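Local coordinates for superoxide dismutase [Fe] (Aquifex pyrophilus, PDB 1COJ), which catalyses the dismutation of superoxide to hydrogen peroxide and dioxygen, using one iron ion in each subunit of a homotetramer, at residues I160-Y165 and P178-A183; K119-A122 and W128-L131; E22-H27 and L83-L88; R139-G144 and Y151-L156; E98-K103 and I188-V193. All blocks are in the same frame, centred on the assembly; numbering follows the deposited sequence.

Contact 1: I160-Y165 and P178-A183; sequences IVIDTY and PPYIDA. With FE (Fe (III) ion), chain B.
The phenol of Tyr180 reaches from helix 177-186 to strand 157-163 to meet the backbone of Asp163. Its OH donates to Asp163 O at 2.7 Å. The donor lies in the carbonyl plane and uses a lone pair of the oxygen, with a C=O...donor angle of 141°. The acceptor, in turn, sits at the edge of the phenol ring. This aim follows from a Tyr180 CG anti to the backbone N (chi1 155°), which swings the ring off the helix toward the strand. A phenylalanine here would probably leave Asp163 O without its donor and deprive Tyr84 OH, on the alpha-hairpin, of its hydroxyl partner.

The metal bond starts from the same aspartate: Asp163 OD2 binds the iron at 1.9 Å, completing with His27, His81 and His167 the protein ligands of the Fe/Mn superoxide dismutase site. Tyr180 is thus a second-shell residue, holding the main chain of a first-shell ligand. The other carboxylate oxygen turns back on its own chain, where Tyr165 N donates to Asp163 OD1 at 3.0 Å from above the carboxylate plane, an Asx turn. A weak bond to OD1 comes from the iron-bound water.

Apolar packing is slight by comparison. Ile162 CG2 lies 4.5 Å from Tyr180 CE2, approaching the ring obliquely, while Ile181 on the same helix turns to Ala122 and Met123 of helix 111-124.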
# COMPACT_ATOMS: atom_id res chain seq x y z
N ILE A 160 -10.97 1.92 21.58
CA ILE A 160 -10.02 0.88 21.97
C ILE A 160 -9.05 0.68 20.81
O ILE A 160 -9.47 0.47 19.67
CB ILE A 160 -10.72 -0.47 22.30
CG1 ILE A 160 -11.63 -0.32 23.51
CG2 ILE A 160 -9.67 -1.57 22.53
CD1 ILE A 160 -12.39 -1.59 23.89
N VAL A 161 -7.75 0.74 21.11
CA VAL A 161 -6.71 0.59 20.10
C VAL A 161 -5.71 -0.51 20.47
O VAL A 161 -5.08 -0.45 21.53
CB VAL A 161 -5.94 1.93 19.91
CG1 VAL A 161 -4.86 1.78 18.87
CG2 VAL A 161 -6.90 3.03 19.50
N ILE A 162 -5.59 -1.52 19.62
CA ILE A 162 -4.66 -2.62 19.86
C ILE A 162 -3.55 -2.61 18.82
O ILE A 162 -3.81 -2.66 17.61
CB ILE A 162 -5.37 -4.00 19.79
CG1 ILE A 162 -6.62 -4.01 20.66
CG2 ILE A 162 -4.41 -5.10 20.25
CD1 ILE A 162 -7.39 -5.34 20.63
N ASP A 163 -2.31 -2.53 19.30
CA ASP A 163 -1.14 -2.54 18.43
C ASP A 163 -0.82 -3.98 18.06
O ASP A 163 -0.62 -4.81 18.95
CB ASP A 163 0.05 -1.93 19.18
CG ASP A 163 1.24 -1.66 18.28
OD1 ASP A 163 1.18 -1.98 17.07
OD2 ASP A 163 2.23 -1.08 18.76
N THR A 164 -0.79 -4.29 16.77
CA THR A 164 -0.46 -5.65 16.34
C THR A 164 0.89 -5.72 15.64
O THR A 164 1.24 -6.75 15.05
CB THR A 164 -1.58 -6.29 15.47
OG1 THR A 164 -1.74 -5.55 14.25
CG2 THR A 164 -2.90 -6.32 16.22
N TYR A 165 1.64 -4.62 15.66
CA TYR A 165 2.98 -4.62 15.07
C TYR A 165 3.77 -5.62 15.88
O TYR A 165 3.58 -5.74 17.09
CB TYR A 165 3.65 -3.25 15.22
CG TYR A 165 3.44 -2.30 14.06
CD1 TYR A 165 4.50 -1.95 13.22
CD2 TYR A 165 2.19 -1.72 13.82
CE1 TYR A 165 4.32 -1.03 12.18
CE2 TYR A 165 2.00 -0.81 12.77
CZ TYR A 165 3.07 -0.47 11.95
OH TYR A 165 2.91 0.46 10.93
N PRO A 178 -1.97 -14.45 19.91
CA PRO A 178 -3.15 -14.67 20.77
C PRO A 178 -2.97 -14.41 22.27
O PRO A 178 -3.79 -13.72 22.88
CB PRO A 178 -3.50 -16.13 20.48
CG PRO A 178 -3.14 -16.26 19.04
CD PRO A 178 -1.80 -15.56 18.96
N PRO A 179 -1.91 -14.96 22.90
CA PRO A 179 -1.74 -14.70 24.33
C PRO A 179 -1.51 -13.22 24.63
O PRO A 179 -1.87 -12.75 25.71
CB PRO A 179 -0.54 -15.57 24.70
CG PRO A 179 0.21 -15.70 23.41
CD PRO A 179 -0.88 -15.89 22.41
N TYR A 180 -0.94 -12.50 23.67
CA TYR A 180 -0.69 -11.07 23.84
C TYR A 180 -2.02 -10.32 23.84
O TYR A 180 -2.24 -9.41 24.65
CB TYR A 180 0.23 -10.55 22.73
CG TYR A 180 0.09 -9.08 22.44
CD1 TYR A 180 0.48 -8.11 23.37
CD2 TYR A 180 -0.44 -8.64 21.22
CE1 TYR A 180 0.35 -6.74 23.09
CE2 TYR A 180 -0.58 -7.28 20.93
CZ TYR A 180 -0.18 -6.34 21.87
OH TYR A 180 -0.32 -5.00 21.58
N ILE A 181 -2.92 -10.71 22.94
CA ILE A 181 -4.23 -10.07 22.85
C ILE A 181 -5.00 -10.28 24.16
O ILE A 181 -5.63 -9.35 24.67
CB ILE A 181 -5.05 -10.61 21.66
CG1 ILE A 181 -4.29 -10.35 20.35
CG2 ILE A 181 -6.41 -9.94 21.60
CD1 ILE A 181 -4.86 -11.07 19.14
N ASP A 182 -4.92 -11.48 24.72
CA ASP A 182 -5.59 -11.78 25.98
C ASP A 182 -5.01 -10.90 27.09
O ASP A 182 -5.75 -10.33 27.89
CB ASP A 182 -5.42 -13.25 26.37
CG ASP A 182 -6.19 -14.19 25.45
OD1 ASP A 182 -7.23 -13.78 24.90
OD2 ASP A 182 -5.75 -15.35 25.28
N ALA A 183 -3.69 -10.76 27.11
CA ALA A 183 -3.01 -9.95 28.11
C ALA A 183 -3.45 -8.49 28.00
O ALA A 183 -3.68 -7.82 29.00
CB ALA A 183 -1.50 -10.07 27.98
FE FE B . 3.84 -0.10 18.25
O HOH W 1 3.11 0.03 16.39

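Contact 2: K119-A122 and W128-L131; sequences KAAA and WAIL
Ala129 presses its methyl group into the backbone of helix 111-124, exactly where Ala121 gives way to Ala122. Two apolar pairs form: Ala129 CB is 4.1 Å from Ala121 CB and 4.0 Å from Ala122 CB, so one strand methyl meets two consecutive helix methyls. The packing against the main chain is closer still. Ala129 CB lies 3.7 Å from Ala122 N and, at the same distance, from Ala122 CA, while the CA atoms of Ala122 and Ala129 stand 5.0 Å apart. Bulkier side chains usually keep a helix farther from a sheet than this.

No hydrogen bond joins the two segments. Residues 128-131 form part of the central strand of the antiparallel sheet, with Ala129 paired to Ile162 on one flank and Ile130 to Asn143 on the other. The CB atoms of Trp128 and Ile130 point away from the helix. On that far side the Trp128 indole meets the ring of His81, an iron ligand, edge-to-face. The helix has polar ties of its own at this level: Lys119 NZ forms a salt bridge with Asp182, and Ala122 O accepts from Arg177. Ala120 and Ala121 also pack on Arg54 and Tyr64, respectively, of the second subunit.

With only methyl side chains and the helix backbone meeting, helix and strand are joined by dispersion and burial. None of the three touching side chains has a rotamer to choose; the small alanines let the helix lie close, and no directional bond across these segments fixes it.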
# COMPACT_ATOMS: atom_id res chain seq x y z
N LYS A 119 -10.74 -9.44 18.77
CA LYS A 119 -9.67 -10.43 18.73
C LYS A 119 -9.43 -10.87 17.29
O LYS A 119 -8.29 -11.02 16.85
CB LYS A 119 -9.99 -11.64 19.60
CG LYS A 119 -10.09 -11.34 21.09
CD LYS A 119 -10.33 -12.63 21.86
CE LYS A 119 -10.58 -12.39 23.34
NZ LYS A 119 -9.44 -11.75 24.05
N ALA A 120 -10.52 -11.04 16.54
CA ALA A 120 -10.44 -11.45 15.15
C ALA A 120 -9.70 -10.41 14.30
O ALA A 120 -8.80 -10.76 13.53
CB ALA A 120 -11.84 -11.69 14.59
N ALA A 121 -10.07 -9.14 14.47
CA ALA A 121 -9.43 -8.05 13.74
C ALA A 121 -7.95 -7.96 14.11
O ALA A 121 -7.11 -7.73 13.25
CB ALA A 121 -10.14 -6.72 14.02
N ALA A 122 -7.65 -8.17 15.39
CA ALA A 122 -6.27 -8.13 15.87
C ALA A 122 -5.43 -9.25 15.25
O ALA A 122 -4.23 -9.09 15.03
CB ALA A 122 -6.23 -8.21 17.39
N TRP A 128 -2.83 -2.56 13.31
CA TRP A 128 -3.66 -2.21 14.46
C TRP A 128 -5.08 -2.75 14.31
O TRP A 128 -5.52 -3.05 13.20
CB TRP A 128 -3.78 -0.68 14.61
CG TRP A 128 -2.49 0.07 14.74
CD1 TRP A 128 -1.65 0.44 13.73
CD2 TRP A 128 -1.89 0.56 15.95
NE1 TRP A 128 -0.58 1.12 14.24
CE2 TRP A 128 -0.70 1.20 15.60
CE3 TRP A 128 -2.26 0.50 17.30
CZ2 TRP A 128 0.15 1.81 16.55
CZ3 TRP A 128 -1.43 1.10 18.25
CH2 TRP A 128 -0.24 1.74 17.87
N ALA A 129 -5.79 -2.82 15.42
CA ALA A 129 -7.19 -3.24 15.45
C ALA A 129 -7.84 -2.15 16.31
O ALA A 129 -7.41 -1.92 17.44
CB ALA A 129 -7.35 -4.60 16.09
N ILE A 130 -8.82 -1.45 15.75
CA ILE A 130 -9.47 -0.36 16.46
C ILE A 130 -10.99 -0.48 16.58
O ILE A 130 -11.66 -0.89 15.63
CB ILE A 130 -9.17 0.99 15.76
CG1 ILE A 130 -7.66 1.25 15.72
CG2 ILE A 130 -9.87 2.14 16.48
CD1 ILE A 130 -7.26 2.50 14.96
N LEU A 131 -11.51 -0.19 17.77
CA LEU A 131 -12.95 -0.15 17.99
C LEU A 131 -13.21 1.34 18.14
O LEU A 131 -12.62 1.98 19.02
CB LEU A 131 -13.37 -0.86 19.29
CG LEU A 131 -14.86 -0.65 19.64
CD1 LEU A 131 -15.76 -1.35 18.63
CD2 LEU A 131 -15.16 -1.15 21.04

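Contact 3: E22-H27 and L83-L88; sequences EQIEPH and LYFGML. With FE (Fe (III) ion), chain B.
Ile24 makes the first touch from helix 21-47, its CD1 standing 4.4 Å from CE1 of Phe85, at the edge of that ring. Two residues on, Pro26 kinks the helix, since its N makes no bond to the preceding turn, and the chain then delivers His27.

The imidazole of His27 is held from several sides. NE2 binds the iron at 2.1 Å, nearly opposite the metal-bound water. ND1 points the other way and donates to a second water at 2.9 Å, which also lies 3.1 Å from Tyr84 OH; that hydroxyl has a further partner in Tyr180. With CG anti to the backbone N (chi1 -160°), the His27 ring is carried toward helix 63-86. One face receives Phe85: CZ is 3.8 Å from His27 CG, in an edge-to-face pair with planes at 70°. Tyr84 approaches obliquely, its CE2 lying 3.7 Å from His27 CE1 with the rings inclined at 55°. Metal, water and the two aromatic rings together limit how far the imidazole can turn.

Tyr84 and Phe85 are successive residues of one helix, which also supplies the ligand His81. An aromatic cluster around a histidine ligand, at the place where the two long helices of the alpha-hairpin domain converge on the metal, belongs to the active site of the Fe/Mn superoxide dismutases, whose other protein ligands, here Asp163 and His167, come from the C-terminal domain.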
# COMPACT_ATOMS: atom_id res chain seq x y z
N GLU A 22 10.17 -5.18 30.18
CA GLU A 22 11.17 -5.42 29.16
C GLU A 22 10.56 -5.20 27.78
O GLU A 22 11.22 -4.72 26.87
CB GLU A 22 11.71 -6.85 29.26
CG GLU A 22 12.85 -7.17 28.29
CD GLU A 22 13.36 -8.61 28.39
OE1 GLU A 22 14.45 -8.88 27.84
OE2 GLU A 22 12.69 -9.47 29.01
N GLN A 23 9.29 -5.56 27.63
CA GLN A 23 8.56 -5.39 26.38
C GLN A 23 8.18 -3.92 26.18
O GLN A 23 8.31 -3.37 25.08
CB GLN A 23 7.30 -6.27 26.39
CG GLN A 23 6.39 -6.12 25.18
CD GLN A 23 7.05 -6.53 23.90
OE1 GLN A 23 7.03 -7.71 23.52
NE2 GLN A 23 7.66 -5.58 23.21
N ILE A 24 7.72 -3.29 27.26
CA ILE A 24 7.31 -1.90 27.23
C ILE A 24 8.45 -0.92 26.92
O ILE A 24 8.26 0.02 26.15
CB ILE A 24 6.66 -1.49 28.58
CG1 ILE A 24 5.35 -2.26 28.80
CG2 ILE A 24 6.42 0.02 28.63
CD1 ILE A 24 4.27 -1.97 27.77
N GLU A 25 9.62 -1.18 27.48
CA GLU A 25 10.78 -0.30 27.30
C GLU A 25 11.10 0.12 25.86
O GLU A 25 11.02 1.31 25.52
CB GLU A 25 12.01 -0.89 28.00
CG GLU A 25 13.21 0.07 28.11
CD GLU A 25 12.98 1.25 29.05
OE1 GLU A 25 13.83 2.17 29.08
OE2 GLU A 25 11.96 1.26 29.77
N PRO A 26 11.46 -0.84 24.98
CA PRO A 26 11.77 -0.44 23.60
C PRO A 26 10.57 0.12 22.85
O PRO A 26 10.72 1.01 22.01
CB PRO A 26 12.28 -1.74 22.98
CG PRO A 26 11.52 -2.79 23.71
CD PRO A 26 11.57 -2.30 25.14
N HIS A 27 9.38 -0.38 23.16
CA HIS A 27 8.17 0.07 22.49
C HIS A 27 7.91 1.55 22.75
O HIS A 27 7.64 2.31 21.81
CB HIS A 27 6.96 -0.76 22.95
CG HIS A 27 5.80 -0.71 22.01
ND1 HIS A 27 4.58 -1.31 22.26
CD2 HIS A 27 5.67 -0.13 20.79
CE1 HIS A 27 3.78 -1.08 21.21
NE2 HIS A 27 4.40 -0.36 20.29
N LEU A 83 -2.81 6.59 22.46
CA LEU A 83 -4.11 6.02 22.79
C LEU A 83 -3.95 4.61 23.36
O LEU A 83 -4.71 4.18 24.23
CB LEU A 83 -5.00 5.98 21.54
CG LEU A 83 -5.48 7.33 20.97
CD1 LEU A 83 -6.05 7.13 19.58
CD2 LEU A 83 -6.52 7.94 21.90
N TYR A 84 -2.94 3.91 22.87
CA TYR A 84 -2.63 2.55 23.29
C TYR A 84 -2.07 2.51 24.72
O TYR A 84 -2.66 1.88 25.61
CB TYR A 84 -1.65 1.93 22.29
CG TYR A 84 -1.07 0.58 22.67
CD1 TYR A 84 -1.83 -0.58 22.55
CD2 TYR A 84 0.26 0.46 23.07
CE1 TYR A 84 -1.28 -1.83 22.82
CE2 TYR A 84 0.82 -0.78 23.34
CZ TYR A 84 0.05 -1.92 23.21
OH TYR A 84 0.64 -3.16 23.39
N PHE A 85 -0.95 3.19 24.95
CA PHE A 85 -0.33 3.22 26.27
C PHE A 85 -1.25 3.84 27.31
O PHE A 85 -1.37 3.34 28.44
CB PHE A 85 0.99 3.99 26.22
CG PHE A 85 2.07 3.31 25.43
CD1 PHE A 85 2.42 1.99 25.70
CD2 PHE A 85 2.74 3.99 24.42
CE1 PHE A 85 3.43 1.36 24.98
CE2 PHE A 85 3.76 3.37 23.70
CZ PHE A 85 4.10 2.05 23.97
N GLY A 86 -1.92 4.92 26.92
CA GLY A 86 -2.82 5.63 27.82
C GLY A 86 -3.99 4.85 28.38
O GLY A 86 -4.57 5.25 29.39
N MET A 87 -4.34 3.74 27.75
CA MET A 87 -5.46 2.95 28.23
C MET A 87 -5.05 1.66 28.93
O MET A 87 -5.89 0.78 29.14
CB MET A 87 -6.44 2.66 27.10
CG MET A 87 -5.90 1.74 26.01
SD MET A 87 -7.14 1.35 24.77
CE MET A 87 -8.11 0.15 25.64
N LEU A 88 -3.78 1.54 29.30
CA LEU A 88 -3.29 0.35 29.98
C LEU A 88 -2.89 0.63 31.43
O LEU A 88 -2.15 1.58 31.71
CB LEU A 88 -2.10 -0.25 29.23
CG LEU A 88 -2.39 -0.84 27.84
CD1 LEU A 88 -1.09 -1.11 27.11
CD2 LEU A 88 -3.21 -2.12 27.97
FE FE B . 3.84 -0.10 18.25
O HOH W 2 3.69 -3.48 23.92
O HOH W 1 3.11 0.03 16.39

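Contact 4: R139-G144 and Y151-L156; sequences RLVVNG and YNLTGL
The Asn143 amide reaches into the loop 151-156 with both of its polar ends engaged. ND2 donates to Tyr151 O at 3.0 Å, almost straight at 175° and with the acceptor in the amide plane. OD1 accepts from Leu153 N at 3.0 Å, the donor tilted 32° from that plane, and also from a water that donates to Leu153 O as well. Leu153 CG lies over one face of the amide, 3.8 Å from Asn143 CG. At the edge of the Tyr151 ring, near its plane, lies Gly144 O, 3.5 Å from Tyr151 CB.

A fully extended first torsion (chi1 -179°) carries the amide off the strand. A leucine in place of Asn143 would probably leave Tyr151 O and Leu153 N without their mates and set the loop freer to shift.

The apolar part is tight: Val141 CG2 is 3.5 Å from Leu156 CD1, while Leu156 CD2 rests on Asn143 CB. Leu153 and Leu156 bracket a type II turn with Gly155 at its positive-phi position. Asn152 ND2 bonds own-chain His148 O and, reciprocally, Thr154 OG1 of the second subunit; a loop held by a side-chain amide thus lies between the sheet's outer strand and that subunit.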
# COMPACT_ATOMS: atom_id res chain seq x y z
N ARG A 139 -22.38 4.68 14.34
CA ARG A 139 -22.27 3.30 14.82
C ARG A 139 -20.85 2.93 15.22
O ARG A 139 -19.88 3.47 14.68
CB ARG A 139 -22.75 2.34 13.74
CG ARG A 139 -24.20 2.50 13.34
CD ARG A 139 -24.48 1.83 12.00
NE ARG A 139 -24.21 0.40 12.01
CZ ARG A 139 -24.88 -0.50 12.72
NH1 ARG A 139 -25.88 -0.11 13.51
NH2 ARG A 139 -24.58 -1.79 12.63
N LEU A 140 -20.73 2.02 16.18
CA LEU A 140 -19.42 1.55 16.61
C LEU A 140 -19.00 0.57 15.53
O LEU A 140 -19.82 -0.22 15.04
CB LEU A 140 -19.51 0.82 17.96
CG LEU A 140 -19.81 1.67 19.19
CD1 LEU A 140 -19.92 0.79 20.42
CD2 LEU A 140 -18.74 2.73 19.39
N VAL A 141 -17.74 0.65 15.12
CA VAL A 141 -17.20 -0.23 14.09
C VAL A 141 -15.79 -0.69 14.44
O VAL A 141 -15.08 -0.02 15.20
CB VAL A 141 -17.15 0.46 12.70
CG1 VAL A 141 -18.55 0.90 12.26
CG2 VAL A 141 -16.20 1.64 12.71
N VAL A 142 -15.41 -1.84 13.93
CA VAL A 142 -14.08 -2.37 14.15
C VAL A 142 -13.31 -2.05 12.88
O VAL A 142 -13.73 -2.42 11.78
CB VAL A 142 -14.10 -3.89 14.40
CG1 VAL A 142 -12.68 -4.41 14.50
CG2 VAL A 142 -14.87 -4.20 15.67
N ASN A 143 -12.22 -1.31 13.02
CA ASN A 143 -11.39 -0.89 11.89
C ASN A 143 -9.99 -1.50 12.03
O ASN A 143 -9.28 -1.24 13.00
CB ASN A 143 -11.31 0.65 11.89
CG ASN A 143 -10.48 1.23 10.74
OD1 ASN A 143 -10.07 2.38 10.81
ND2 ASN A 143 -10.29 0.46 9.67
N GLY A 144 -9.62 -2.36 11.09
CA GLY A 144 -8.30 -2.96 11.13
C GLY A 144 -7.36 -2.19 10.21
O GLY A 144 -7.77 -1.76 9.12
N TYR A 151 -5.45 1.85 5.67
CA TYR A 151 -6.82 1.36 5.92
C TYR A 151 -7.60 2.10 7.00
O TYR A 151 -8.70 1.69 7.38
CB TYR A 151 -6.85 -0.16 6.16
CG TYR A 151 -6.26 -0.99 5.02
CD1 TYR A 151 -5.66 -2.23 5.27
CD2 TYR A 151 -6.26 -0.51 3.71
CE1 TYR A 151 -5.09 -2.97 4.23
CE2 TYR A 151 -5.69 -1.24 2.67
CZ TYR A 151 -5.10 -2.47 2.93
OH TYR A 151 -4.49 -3.17 1.91
N ASN A 152 -7.04 3.21 7.48
CA ASN A 152 -7.69 4.01 8.52
C ASN A 152 -8.96 4.60 7.93
O ASN A 152 -8.96 5.09 6.80
CB ASN A 152 -6.82 5.21 8.94
CG ASN A 152 -5.39 4.84 9.24
OD1 ASN A 152 -4.69 4.27 8.41
ND2 ASN A 152 -4.92 5.22 10.42
N LEU A 153 -10.04 4.57 8.71
CA LEU A 153 -11.28 5.18 8.25
C LEU A 153 -11.26 6.66 8.65
O LEU A 153 -10.93 7.00 9.80
CB LEU A 153 -12.50 4.50 8.89
CG LEU A 153 -12.88 3.09 8.41
CD1 LEU A 153 -14.00 2.57 9.27
CD2 LEU A 153 -13.30 3.11 6.95
N THR A 154 -11.54 7.53 7.69
CA THR A 154 -11.59 8.96 7.95
C THR A 154 -12.71 9.22 8.96
O THR A 154 -13.74 8.54 8.94
CB THR A 154 -11.91 9.73 6.63
OG1 THR A 154 -10.81 9.62 5.73
CG2 THR A 154 -12.18 11.19 6.91
N GLY A 155 -12.49 10.16 9.87
CA GLY A 155 -13.50 10.52 10.86
C GLY A 155 -13.70 9.65 12.08
O GLY A 155 -14.33 10.09 13.04
N LEU A 156 -13.16 8.44 12.07
CA LEU A 156 -13.33 7.51 13.18
C LEU A 156 -12.76 8.03 14.51
O LEU A 156 -11.63 8.49 14.57
CB LEU A 156 -12.68 6.16 12.84
CG LEU A 156 -12.93 4.99 13.79
CD1 LEU A 156 -14.31 4.43 13.54
CD2 LEU A 156 -11.90 3.90 13.58
O HOH W 3 -9.41 5.24 11.58

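Contact 5: E98-K103 and I188-V193; sequences EALKKK and INWDVV
Leu100 projects from helix 98-107 into an angle formed by Trp190 and Val193 at the start of helix 190-207. Its CG stands anti to the backbone N (chi1 177°), which stretches the side chain toward the second helix and brings a single methyl, CD2, into contact with both partners. CD2 lies 3.9 Å from Trp190 CZ3, approaching the indole obliquely, and 4.2 Å from Val193 CG1. The leucine crosses each of these side chains at about a right angle.

Trp190 takes a different first torsion: CG is anti to the carbonyl carbon and beside the backbone N (chi1 -70°). The indole is backed by its own segment, for Ile188 CG2 sits 3.6 Å above the ring plane, over its centre. Leu100 thus meets a ring backed from the loop before the helix. One turn further along the helix, Val193 offers CG1 to Leu100.

An extended side chain at Asn189 (chi1 -176°) sets its OD1 toward the backbone N-H groups of the helix start. From this N-cap position OD1 accepts weak bonds from Asp191 N at 3.1 Å and from Val192 N at 3.5 Å, closing the first turn that carries Trp190. On the other helix, Glu98 and Lys101 form a loose salt bridge one turn apart, away from the touching methyl.

Leu100 also packs on Asn194 and Phe197, while Trp190 and Val193 turn to Ile160 of strand 157-163. This is helix-on-helix packing of the C-terminal alpha/beta domain, where helix 190-207 lies between helix 98-107 and the edge of the three-stranded sheet.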
# COMPACT_ATOMS: atom_id res chain seq x y z
N GLU A 98 -22.62 1.49 31.40
CA GLU A 98 -23.88 0.94 30.91
C GLU A 98 -24.17 1.49 29.53
O GLU A 98 -24.62 0.76 28.64
CB GLU A 98 -25.03 1.25 31.87
CG GLU A 98 -24.90 0.56 33.22
CD GLU A 98 -24.87 -0.97 33.12
OE1 GLU A 98 -23.90 -1.59 33.62
OE2 GLU A 98 -25.82 -1.56 32.55
N ALA A 99 -23.89 2.77 29.33
CA ALA A 99 -24.11 3.42 28.05
C ALA A 99 -23.27 2.74 26.96
O ALA A 99 -23.77 2.47 25.87
CB ALA A 99 -23.76 4.90 28.13
N LEU A 100 -22.02 2.44 27.28
CA LEU A 100 -21.13 1.78 26.34
C LEU A 100 -21.63 0.38 26.02
O LEU A 100 -21.70 -0.01 24.85
CB LEU A 100 -19.69 1.73 26.88
CG LEU A 100 -18.68 0.98 26.01
CD1 LEU A 100 -18.61 1.60 24.61
CD2 LEU A 100 -17.31 1.00 26.67
N LYS A 101 -22.02 -0.36 27.05
CA LYS A 101 -22.52 -1.72 26.87
C LYS A 101 -23.76 -1.76 25.98
O LYS A 101 -23.90 -2.64 25.14
CB LYS A 101 -22.83 -2.37 28.21
CG LYS A 101 -21.62 -2.67 29.06
CD LYS A 101 -22.06 -3.21 30.42
CE LYS A 101 -20.88 -3.44 31.34
NZ LYS A 101 -21.33 -3.77 32.72
N LYS A 102 -24.64 -0.79 26.16
CA LYS A 102 -25.87 -0.74 25.39
C LYS A 102 -25.62 -0.47 23.91
O LYS A 102 -26.24 -1.09 23.04
CB LYS A 102 -26.83 0.31 25.96
CG LYS A 102 -28.25 0.26 25.40
CD LYS A 102 -28.89 -1.11 25.60
CE LYS A 102 -29.02 -1.47 27.09
NZ LYS A 102 -29.61 -2.83 27.30
N LYS A 103 -24.70 0.46 23.63
CA LYS A 103 -24.36 0.80 22.25
C LYS A 103 -23.72 -0.40 21.56
O LYS A 103 -24.04 -0.72 20.41
CB LYS A 103 -23.39 1.99 22.23
CG LYS A 103 -23.18 2.61 20.86
CD LYS A 103 -23.98 3.90 20.72
CE LYS A 103 -23.79 4.56 19.36
NZ LYS A 103 -24.53 3.86 18.28
N ILE A 188 -6.93 -3.39 30.53
CA ILE A 188 -7.68 -2.24 30.03
C ILE A 188 -8.20 -1.33 31.14
O ILE A 188 -8.83 -1.79 32.09
CB ILE A 188 -8.86 -2.67 29.12
CG1 ILE A 188 -8.33 -3.31 27.84
CG2 ILE A 188 -9.73 -1.46 28.79
CD1 ILE A 188 -9.41 -3.77 26.88
N ASN A 189 -7.88 -0.05 31.02
CA ASN A 189 -8.34 0.95 31.97
C ASN A 189 -9.68 1.46 31.43
O ASN A 189 -9.72 2.35 30.58
CB ASN A 189 -7.34 2.10 32.08
CG ASN A 189 -7.72 3.11 33.13
OD1 ASN A 189 -8.89 3.26 33.49
ND2 ASN A 189 -6.74 3.82 33.64
N TRP A 190 -10.77 0.88 31.92
CA TRP A 190 -12.10 1.26 31.48
C TRP A 190 -12.53 2.68 31.82
O TRP A 190 -13.45 3.21 31.20
CB TRP A 190 -13.13 0.25 31.97
CG TRP A 190 -13.00 -1.05 31.27
CD1 TRP A 190 -12.42 -2.20 31.76
CD2 TRP A 190 -13.40 -1.34 29.93
NE1 TRP A 190 -12.44 -3.18 30.80
CE2 TRP A 190 -13.03 -2.68 29.67
CE3 TRP A 190 -14.03 -0.60 28.93
CZ2 TRP A 190 -13.28 -3.30 28.43
CZ3 TRP A 190 -14.27 -1.21 27.70
CH2 TRP A 190 -13.90 -2.55 27.46
N ASP A 191 -11.87 3.30 32.79
CA ASP A 191 -12.19 4.68 33.15
C ASP A 191 -11.84 5.55 31.93
O ASP A 191 -12.61 6.43 31.55
CB ASP A 191 -11.37 5.14 34.36
CG ASP A 191 -11.85 4.52 35.67
OD1 ASP A 191 -12.78 3.69 35.65
OD2 ASP A 191 -11.30 4.88 36.72
N VAL A 192 -10.70 5.24 31.32
CA VAL A 192 -10.22 5.96 30.14
C VAL A 192 -11.14 5.73 28.95
O VAL A 192 -11.60 6.68 28.31
CB VAL A 192 -8.76 5.52 29.78
CG1 VAL A 192 -8.33 6.10 28.44
CG2 VAL A 192 -7.80 5.98 30.87
N VAL A 193 -11.45 4.46 28.67
CA VAL A 193 -12.33 4.11 27.56
C VAL A 193 -13.73 4.72 27.72
O VAL A 193 -14.28 5.26 26.76
CB VAL A 193 -12.44 2.57 27.40
CG1 VAL A 193 -13.35 2.22 26.23
CG2 VAL A 193 -11.06 1.97 27.19

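Overall arrangement
All five contacts are buried; contact 5, its centre about 17 Å from the centre of the chain, is the most peripheral. Contacts 1 and 3 border the iron site, each supplying one of its four protein ligands, and the Tyr180-Tyr84 hydroxyl bond ties the C-terminal domain to the alpha-hairpin. Contacts 1, 2 and 4 each use a different strand of one antiparallel sheet. Their chemistry shifts with place: polar and metal-linked at contact 1, alanine methyls on helix backbone at contact 2, amide- and water-mediated at contact 4. Contacts 2, 3 and 4 also meet other subunits. Contact 5, untouched by other chains, is apolar and holds a buried leucine; through Ile160 and Met87 it meets contacts 1 and 3.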